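Local coordinates for predicted DNA-binding transcriptional regulator (PDB 7DWN), which probably binds promoter DNA as a tetrameric transcriptional regulator of the LysR family, at residues Ala99-Ser102 / Leu103-Leu107; Phe149-Asp152 / Ile153-Leu156; Leu240-Tyr243 / Ser244-Glu248. All coordinates share one frame; numbering follows the deposited sequence.

Interaction 1: residues Ala99-Ser102 / Leu103-Leu107; sequences AAHS and LATSL
T105 reaches back over the first turn of helix 101-114, and its side chain meets H101 and S102 across the turn. Its CB lies 3.5 Å from the carbonyl O of H101. From there OG1 sits between the backbone N and the carbonyl carbon (chi1 57°), which turns the hydroxyl back toward the carbonyls of the preceding turn: OG1 is 2.8 Å from S102 O and 3.1 Å from H101 O. One hydroxyl proton faces two carbonyl oxygens, and the geometry leaves open which of them receives it. The other branch, CG2, heads for the imidazole of H101, with CE1 of that ring 3.7 Å from CG2; the methyl approaches obliquely. H101 meets it with CG swung anti to its own backbone N, and the same ring stacks on H101 of the second subunit.

These residues open the helix of the beta-alpha-beta unit formed by strand 94-99, helix 101-114 and strand 123-128 in the LysR substrate-binding domain. A100 holds the N-cap position, and its O accepts from A104 N at 2.7 Å, the donor standing nearly in line with the carbonyl bond (C=O...N 171°). The next i to i+4 bond, T105 N to H101 O, is almost straight at 175°, whereas S106 N to S102 O is more bent.

Carbon contacts accompany the first turn: A99 CB, at the end of the strand, meets A104 CB at 3.7 Å, and A100 CB rests 4.0 Å from L103 CG. S102 directs its OG to Y243, while its backbone N donates to the sulfonate of a bound MES buffer molecule.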
ATOM      1  N   ALA A  99       6.437  19.073 -14.946  1.00 34.23           N
ATOM      2  CA  ALA A  99       6.851  19.366 -16.309  1.00 34.56           C
ATOM      3  C   ALA A  99       8.054  18.521 -16.689  1.00 37.75           C
ATOM      4  O   ALA A  99       8.880  18.169 -15.843  1.00 40.53           O
ATOM      5  CB  ALA A  99       7.183  20.853 -16.484  1.00 28.73           C
ATOM      6  N   ALA A 100       8.135  18.195 -17.975  1.00 33.85           N
ATOM      7  CA  ALA A 100       9.364  17.643 -18.520  1.00 33.65           C
ATOM      8  C   ALA A 100      10.453  18.705 -18.477  1.00 41.02           C
ATOM      9  O   ALA A 100      10.191  19.892 -18.696  1.00 43.91           O
ATOM     10  CB  ALA A 100       9.143  17.156 -19.952  1.00 31.64           C
ATOM     11  N   HIS A 101      11.680  18.269 -18.181  1.00 31.51           N
ATOM     12  CA  HIS A 101      12.786  19.197 -17.947  1.00 31.40           C
ATOM     13  C   HIS A 101      12.967  20.160 -19.117  1.00 26.18           C
ATOM     14  O   HIS A 101      13.027  21.383 -18.932  1.00 32.10           O
ATOM     15  CB  HIS A 101      14.069  18.402 -17.693  1.00 34.66           C
ATOM     16  CG  HIS A 101      15.200  19.221 -17.154  1.00 35.07           C
ATOM     17  ND1 HIS A 101      15.853  20.176 -17.901  1.00 31.61           N
ATOM     18  CD2 HIS A 101      15.808  19.211 -15.944  1.00 28.06           C
ATOM     19  CE1 HIS A 101      16.806  20.728 -17.172  1.00 34.68           C
ATOM     20  NE2 HIS A 101      16.802  20.159 -15.981  1.00 34.09           N
ATOM     21  N   SER A 102      13.050  19.621 -20.335  1.00 25.19           N
ATOM     22  CA  SER A 102      13.214  20.464 -21.514  1.00 30.29           C
ATOM     23  C   SER A 102      12.029  21.404 -21.690  1.00 33.90           C
ATOM     24  O   SER A 102      12.208  22.598 -21.962  1.00 41.54           O
ATOM     25  CB  SER A 102      13.393  19.592 -22.757  1.00 38.53           C
ATOM     26  OG  SER A 102      13.789  20.358 -23.878  1.00 65.21           O
ATOM     27  N   LEU A 103      10.810  20.882 -21.535  1.00 28.26           N
ATOM     28  CA  LEU A 103       9.621  21.716 -21.668  1.00 28.75           C
ATOM     29  C   LEU A 103       9.589  22.803 -20.609  1.00 33.73           C
ATOM     30  O   LEU A 103       9.207  23.941 -20.894  1.00 38.67           O
ATOM     31  CB  LEU A 103       8.359  20.862 -21.581  1.00 28.51           C
ATOM     32  CG  LEU A 103       8.175  19.860 -22.715  1.00 24.88           C
ATOM     33  CD1 LEU A 103       6.848  19.141 -22.570  1.00 30.25           C
ATOM     34  CD2 LEU A 103       8.279  20.564 -24.059  1.00 21.37           C
ATOM     35  N   ALA A 104       9.973  22.475 -19.378  1.00 36.04           N
ATOM     36  CA  ALA A 104       9.976  23.489 -18.335  1.00 38.37           C
ATOM     37  C   ALA A 104      10.982  24.587 -18.658  1.00 32.93           C
ATOM     38  O   ALA A 104      10.636  25.773 -18.672  1.00 27.82           O
ATOM     39  CB  ALA A 104      10.261  22.845 -16.979  1.00 54.26           C
ATOM     40  N   THR A 105      12.221  24.204 -18.985  1.00 30.36           N
ATOM     41  CA  THR A 105      13.242  25.195 -19.315  1.00 33.72           C
ATOM     42  C   THR A 105      12.880  26.017 -20.550  1.00 34.23           C
ATOM     43  O   THR A 105      13.340  27.156 -20.687  1.00 38.51           O
ATOM     44  CB  THR A 105      14.595  24.511 -19.526  1.00 35.92           C
ATOM     45  OG1 THR A 105      14.482  23.525 -20.560  1.00 44.29           O
ATOM     46  CG2 THR A 105      15.069  23.845 -18.241  1.00 22.93           C
ATOM     47  N   SER A 106      12.072  25.467 -21.460  1.00 32.63           N
ATOM     48  CA  SER A 106      11.727  26.212 -22.664  1.00 37.20           C
ATOM     49  C   SER A 106      10.530  27.130 -22.444  1.00 40.83           C
ATOM     50  O   SER A 106      10.527  28.273 -22.920  1.00 42.40           O
ATOM     51  CB  SER A 106      11.446  25.248 -23.820  1.00 32.75           C
ATOM     52  OG  SER A 106      11.056  25.946 -24.990  1.00 55.33           O
ATOM     53  N   LEU A 107       9.512  26.655 -21.728  1.00 33.10           N
ATOM     54  CA  LEU A 107       8.226  27.336 -21.612  1.00 34.91           C
ATOM     55  C   LEU A 107       8.111  28.229 -20.383  1.00 38.41           C
ATOM     56  O   LEU A 107       7.526  29.312 -20.476  1.00 35.51           O
ATOM     57  CB  LEU A 107       7.090  26.307 -21.589  1.00 22.55           C
ATOM     58  CG  LEU A 107       6.975  25.347 -22.777  1.00 29.94           C
ATOM     59  CD1 LEU A 107       5.710  24.505 -22.675  1.00 37.53           C
ATOM     60  CD2 LEU A 107       7.009  26.113 -24.088  1.00 33.38           C
TER

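Interaction 2: residues Phe149-Asp152 / Ile153-Leu156; sequences FDDD and ILRL
The guanidinium of R155 takes two carboxylate partners at its edge: OD1 of D150 and OD1 of D152 both approach NH1. D152 OD1 lies in the guanidinium plane, 3.3 Å from R155 NH1, with a weak second bond to NH2; it uses its anti lone pair, and the two planes stand nearly perpendicular at 85°. D150 OD1 is closer, 2.6 Å from R155 NH1, but the bond is bent (131°), and NH1 meets it on the syn side, somewhat out of the carboxylate plane. A bend at chi3 (56°) folds the arginine chain back toward these acids in a three-residue salt-bridge network.

The backbone from I153 to L156 forms a type I beta turn in the loop joining strand 145-149 to strand 160-174. D151 grips its start in the manner of an Asx motif: OD2 receives L154 N at 2.7 Å through its anti lone pair, and I153 N weakly at 3.0 Å. Its CG lies anti to the backbone N, which brings OD2 within bonding distance of these two amides. D151 O also accepts R155 N at 3.0 Å. L154 CG lies 3.4 Å from D151 OD2, while L154 itself is buried against L138 of helix 134-140.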
ATOM      1  N   PHE A 149       4.678  15.574 -22.979  1.00 32.09           N
ATOM      2  CA  PHE A 149       4.571  15.335 -24.407  1.00 30.32           C
ATOM      3  C   PHE A 149       3.323  14.513 -24.718  1.00 34.81           C
ATOM      4  O   PHE A 149       2.590  14.083 -23.824  1.00 37.88           O
ATOM      5  CB  PHE A 149       5.829  14.643 -24.931  1.00 32.24           C
ATOM      6  CG  PHE A 149       7.061  15.503 -24.872  1.00 28.68           C
ATOM      7  CD1 PHE A 149       7.319  16.440 -25.861  1.00 24.23           C
ATOM      8  CD2 PHE A 149       7.956  15.380 -23.823  1.00 18.07           C
ATOM      9  CE1 PHE A 149       8.448  17.236 -25.806  1.00 29.57           C
ATOM     10  CE2 PHE A 149       9.085  16.171 -23.763  1.00 24.57           C
ATOM     11  CZ  PHE A 149       9.333  17.100 -24.755  1.00 27.46           C
ATOM     12  N   ASP A 150       3.084  14.310 -26.013  1.00 34.91           N
ATOM     13  CA  ASP A 150       1.883  13.638 -26.494  1.00 39.20           C
ATOM     14  C   ASP A 150       1.710  12.280 -25.829  1.00 30.96           C
ATOM     15  O   ASP A 150       2.589  11.420 -25.911  1.00 37.34           O
ATOM     16  CB  ASP A 150       1.962  13.479 -28.017  1.00 45.48           C
ATOM     17  CG  ASP A 150       0.664  12.970 -28.628  1.00 39.75           C
ATOM     18  OD1 ASP A 150      -0.392  13.064 -27.966  1.00 41.95           O
ATOM     19  OD2 ASP A 150       0.701  12.471 -29.772  1.00 45.43           O
ATOM     20  N   ASP A 151       0.570  12.094 -25.166  1.00 34.96           N
ATOM     21  CA  ASP A 151       0.282  10.869 -24.428  1.00 37.80           C
ATOM     22  C   ASP A 151      -1.159  10.465 -24.697  1.00 49.45           C
ATOM     23  O   ASP A 151      -2.076  11.262 -24.477  1.00 45.50           O
ATOM     24  CB  ASP A 151       0.516  11.061 -22.927  1.00 36.62           C
ATOM     25  CG  ASP A 151       0.239   9.807 -22.126  1.00 52.73           C
ATOM     26  OD1 ASP A 151       1.086   8.888 -22.136  1.00 61.79           O
ATOM     27  OD2 ASP A 151      -0.830   9.739 -21.485  1.00 56.04           O
ATOM     28  N   ASP A 152      -1.356   9.226 -25.159  1.00 53.65           N
ATOM     29  CA  ASP A 152      -2.690   8.764 -25.531  1.00 54.94           C
ATOM     30  C   ASP A 152      -3.660   8.750 -24.356  1.00 52.63           C
ATOM     31  O   ASP A 152      -4.874   8.808 -24.572  1.00 51.90           O
ATOM     32  CB  ASP A 152      -2.610   7.364 -26.149  1.00 55.64           C
ATOM     33  CG  ASP A 152      -1.931   7.364 -27.507  1.00 62.22           C
ATOM     34  OD1 ASP A 152      -1.926   8.423 -28.169  1.00 62.22           O
ATOM     35  OD2 ASP A 152      -1.408   6.304 -27.914  1.00 63.97           O
ATOM     36  N   ILE A 153      -3.162   8.673 -23.125  1.00 46.40           N
ATOM     37  CA  ILE A 153      -4.030   8.649 -21.952  1.00 42.77           C
ATOM     38  C   ILE A 153      -4.329  10.057 -21.456  1.00 42.59           C
ATOM     39  O   ILE A 153      -5.484  10.412 -21.212  1.00 39.29           O
ATOM     40  CB  ILE A 153      -3.399   7.784 -20.838  1.00 44.38           C
ATOM     41  CG1 ILE A 153      -3.331   6.314 -21.260  1.00 52.21           C
ATOM     42  CG2 ILE A 153      -4.174   7.932 -19.534  1.00 46.12           C
ATOM     43  CD1 ILE A 153      -2.030   5.921 -21.941  1.00 59.83           C
ATOM     44  N   LEU A 154      -3.289  10.882 -21.306  1.00 33.04           N
ATOM     45  CA  LEU A 154      -3.466  12.227 -20.771  1.00 43.88           C
ATOM     46  C   LEU A 154      -4.191  13.155 -21.737  1.00 45.07           C
ATOM     47  O   LEU A 154      -4.773  14.152 -21.297  1.00 42.04           O
ATOM     48  CB  LEU A 154      -2.107  12.821 -20.401  1.00 41.67           C
ATOM     49  CG  LEU A 154      -1.430  12.202 -19.178  1.00 39.67           C
ATOM     50  CD1 LEU A 154       0.044  12.563 -19.151  1.00 32.65           C
ATOM     51  CD2 LEU A 154      -2.121  12.661 -17.904  1.00 36.00           C
ATOM     52  N   ARG A 155      -4.179  12.849 -23.035  1.00 47.65           N
ATOM     53  CA  ARG A 155      -4.812  13.716 -24.020  1.00 51.70           C
ATOM     54  C   ARG A 155      -6.330  13.567 -24.051  1.00 53.72           C
ATOM     55  O   ARG A 155      -7.016  14.462 -24.557  1.00 47.80           O
ATOM     56  CB  ARG A 155      -4.234  13.428 -25.407  1.00 46.12           C
ATOM     57  CG  ARG A 155      -4.405  14.550 -26.414  1.00 41.79           C
ATOM     58  CD  ARG A 155      -3.853  14.157 -27.776  1.00 41.70           C
ATOM     59  NE  ARG A 155      -4.462  12.929 -28.285  1.00 48.28           N
ATOM     60  CZ  ARG A 155      -3.832  11.762 -28.385  1.00 44.32           C
ATOM     61  NH1 ARG A 155      -2.562  11.657 -28.020  1.00 45.68           N
ATOM     62  NH2 ARG A 155      -4.469  10.699 -28.859  1.00 52.59           N
ATOM     63  N   LEU A 156      -6.864  12.476 -23.515  1.00 50.40           N
ATOM     64  CA  LEU A 156      -8.278  12.146 -23.589  1.00 47.28           C
ATOM     65  C   LEU A 156      -8.959  12.331 -22.238  1.00 51.46           C
ATOM     66  O   LEU A 156      -8.292  12.473 -21.207  1.00 47.71           O
ATOM     67  CB  LEU A 156      -8.453  10.695 -24.057  1.00 43.68           C
ATOM     68  CG  LEU A 156      -7.966  10.371 -25.470  1.00 47.55           C
ATOM     69  CD1 LEU A 156      -8.146   8.892 -25.770  1.00 45.80           C
ATOM     70  CD2 LEU A 156      -8.704  11.219 -26.489  1.00 44.65           C
TER

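Interaction 3: residues Leu240-Tyr243 / Ser244-Glu248; sequences LPAY and SIQEE
L240 and I245 cross at about a right angle, CD1 of the leucine touching CG2 of the isoleucine at 3.7 Å. The two branches of I245 divide the work. CG2, anti to the carbonyl carbon, goes to L240, while CG1 stands between the backbone N and that carbon (chi1 56°) and lies 3.7 Å from P241 O. V172 of strand 160-174 touches both L240 and I245, so the pair belongs to a buried apolar patch beside that strand.

S244 brings its OG to P241. This OG donates to P241 O at 2.9 Å and also lies 3.6 Å from P241 CG, alongside the ring. The amide of S244 donates to the same oxygen at 3.1 Å, so two donors from one residue grip P241 O. They approach it differently: OG is tilted 17° from the carbonyl plane, whereas N stands well above it, 50° out and off the lone-pair directions. The N-H itself points well at the oxygen.

From the first residue of helix 246-250, the Q246 side chain folds back to the 3-10 segment. The bend at chi2 brings the carboxamide to A242, where NE2 lies 2.6 Å from A242 O in a weak, bent bond; CG of Q246 passes 3.1 Å from that oxygen. A242 O also receives I245 N, weakly at 3.4 Å. The ring of Y243 packs on L103 and S106 of helix 101-114.

Bonds from S244 N to P241 O and from I245 N to A242 O both span three residues, the i to i+3 pattern of a 3-10 turn. Here that turn connects the end of strand 238-241 to helix 246-250, with I245 at the N-cap, within the LysR substrate-binding domain.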
ATOM      1  N   LEU A 240      17.363  15.679 -31.778  1.00 32.93           N
ATOM      2  CA  LEU A 240      17.072  16.626 -30.721  1.00 33.00           C
ATOM      3  C   LEU A 240      15.858  17.474 -31.077  1.00 41.67           C
ATOM      4  O   LEU A 240      15.649  17.789 -32.254  1.00 42.58           O
ATOM      5  CB  LEU A 240      18.274  17.541 -30.460  1.00 33.29           C
ATOM      6  CG  LEU A 240      19.563  16.799 -30.103  1.00 38.83           C
ATOM      7  CD1 LEU A 240      20.701  17.770 -29.831  1.00 41.06           C
ATOM      8  CD2 LEU A 240      19.321  15.902 -28.904  1.00 33.43           C
ATOM      9  N   PRO A 241      15.029  17.829 -30.097  1.00 46.96           N
ATOM     10  CA  PRO A 241      13.910  18.732 -30.378  1.00 44.80           C
ATOM     11  C   PRO A 241      14.425  20.088 -30.832  1.00 47.75           C
ATOM     12  O   PRO A 241      15.409  20.610 -30.305  1.00 43.68           O
ATOM     13  CB  PRO A 241      13.174  18.820 -29.036  1.00 42.88           C
ATOM     14  CG  PRO A 241      14.195  18.439 -28.016  1.00 51.42           C
ATOM     15  CD  PRO A 241      15.062  17.414 -28.686  1.00 43.76           C
ATOM     16  N   ALA A 242      13.746  20.654 -31.829  1.00 39.53           N
ATOM     17  CA  ALA A 242      14.269  21.846 -32.485  1.00 35.27           C
ATOM     18  C   ALA A 242      14.283  23.052 -31.554  1.00 33.29           C
ATOM     19  O   ALA A 242      15.131  23.938 -31.710  1.00 36.89           O
ATOM     20  CB  ALA A 242      13.461  22.147 -33.743  1.00 51.09           C
ATOM     21  N   TYR A 243      13.375  23.105 -30.576  1.00 30.48           N
ATOM     22  CA  TYR A 243      13.329  24.259 -29.683  1.00 35.05           C
ATOM     23  C   TYR A 243      14.517  24.310 -28.732  1.00 46.57           C
ATOM     24  O   TYR A 243      14.759  25.356 -28.120  1.00 59.50           O
ATOM     25  CB  TYR A 243      12.022  24.269 -28.884  1.00 31.00           C
ATOM     26  CG  TYR A 243      11.798  23.045 -28.022  1.00 39.01           C
ATOM     27  CD1 TYR A 243      12.415  22.919 -26.783  1.00 36.84           C
ATOM     28  CD2 TYR A 243      10.951  22.024 -28.437  1.00 40.32           C
ATOM     29  CE1 TYR A 243      12.211  21.810 -25.993  1.00 36.16           C
ATOM     30  CE2 TYR A 243      10.738  20.908 -27.648  1.00 42.35           C
ATOM     31  CZ  TYR A 243      11.374  20.807 -26.427  1.00 39.15           C
ATOM     32  OH  TYR A 243      11.169  19.703 -25.633  1.00 34.64           O
ATOM     33  N   SER A 244      15.263  23.216 -28.594  1.00 42.46           N
ATOM     34  CA  SER A 244      16.374  23.153 -27.656  1.00 40.20           C
ATOM     35  C   SER A 244      17.727  23.419 -28.301  1.00 43.19           C
ATOM     36  O   SER A 244      18.730  23.498 -27.583  1.00 43.90           O
ATOM     37  CB  SER A 244      16.407  21.784 -26.967  1.00 38.65           C
ATOM     38  OG  SER A 244      16.907  20.785 -27.840  1.00 39.08           O
ATOM     39  N   ILE A 245      17.788  23.556 -29.625  1.00 46.06           N
ATOM     40  CA  ILE A 245      19.062  23.727 -30.316  1.00 56.40           C
ATOM     41  C   ILE A 245      18.977  24.879 -31.308  1.00 67.03           C
ATOM     42  O   ILE A 245      19.709  24.905 -32.303  1.00 67.00           O
ATOM     43  CB  ILE A 245      19.482  22.431 -31.034  1.00 54.92           C
ATOM     44  CG1 ILE A 245      18.386  21.983 -32.003  1.00 49.80           C
ATOM     45  CG2 ILE A 245      19.802  21.336 -30.025  1.00 51.81           C
ATOM     46  CD1 ILE A 245      18.797  20.848 -32.905  1.00 48.99           C
ATOM     47  N   GLN A 246      18.090  25.842 -31.047  1.00 73.73           N
ATOM     48  CA  GLN A 246      17.901  26.936 -31.996  1.00 75.18           C
ATOM     49  C   GLN A 246      19.132  27.831 -32.073  1.00 75.82           C
ATOM     50  O   GLN A 246      19.543  28.234 -33.167  1.00 74.61           O
ATOM     51  CB  GLN A 246      16.663  27.753 -31.624  1.00 71.85           C
ATOM     52  CG  GLN A 246      15.348  27.070 -31.965  1.00 73.98           C
ATOM     53  CD  GLN A 246      15.244  26.694 -33.433  1.00 81.61           C
ATOM     54  OE1 GLN A 246      15.724  27.414 -34.309  1.00 87.50           O
ATOM     55  NE2 GLN A 246      14.615  25.557 -33.707  1.00 80.56           N
ATOM     56  N   GLU A 247      19.737  28.154 -30.928  1.00 81.36           N
ATOM     57  CA  GLU A 247      20.923  29.005 -30.948  1.00 88.75           C
ATOM     58  C   GLU A 247      22.133  28.258 -31.496  1.00 88.77           C
ATOM     59  O   GLU A 247      22.961  28.845 -32.200  1.00 90.06           O
ATOM     60  CB  GLU A 247      21.210  29.548 -29.549  1.00 94.97           C
ATOM     61  CG  GLU A 247      20.273  30.668 -29.132  1.00101.55           C
ATOM     62  CD  GLU A 247      20.445  31.072 -27.682  1.00106.42           C
ATOM     63  OE1 GLU A 247      21.453  30.669 -27.064  1.00108.29           O
ATOM     64  OE2 GLU A 247      19.567  31.789 -27.158  1.00108.07           O
ATOM     65  N   GLU A 248      22.254  26.966 -31.183  1.00 84.39           N
ATOM     66  CA  GLU A 248      23.350  26.177 -31.736  1.00 83.74           C
ATOM     67  C   GLU A 248      23.232  26.062 -33.251  1.00 80.16           C
ATOM     68  O   GLU A 248      24.237  26.138 -33.968  1.00 88.69           O
ATOM     69  CB  GLU A 248      23.387  24.792 -31.089  1.00 83.23           C
ATOM     70  CG  GLU A 248      23.840  24.780 -29.631  1.00 82.35           C
ATOM     71  CD  GLU A 248      22.803  25.350 -28.683  1.00 79.74           C
ATOM     72  OE1 GLU A 248      23.193  25.902 -27.632  1.00 79.66           O
ATOM     73  OE2 GLU A 248      21.598  25.252 -28.991  1.00 79.24           O
TER

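All three contacts lie in the LysR substrate-binding domain and meet round Y243. Interactions 1 and 3, with centres 13 Å apart, are joined by a probable hydrogen bond between S102 OG and Y243 OH, 3.2 Å long, and L103 CD2 lies 3.4 Å from Y243 OH. Interaction 2 joins through F149, whose CZ is 3.6 Å from L103 CG and 3.3 Å from Y243 OH, although the centres of interactions 2 and 3 are 24 Å apart. A bound MES, probably from the crystallisation liquor, sits about 3 Å from the S102 side chain and about 5 Å from that of Y243, which is consistent with a small-molecule pocket here.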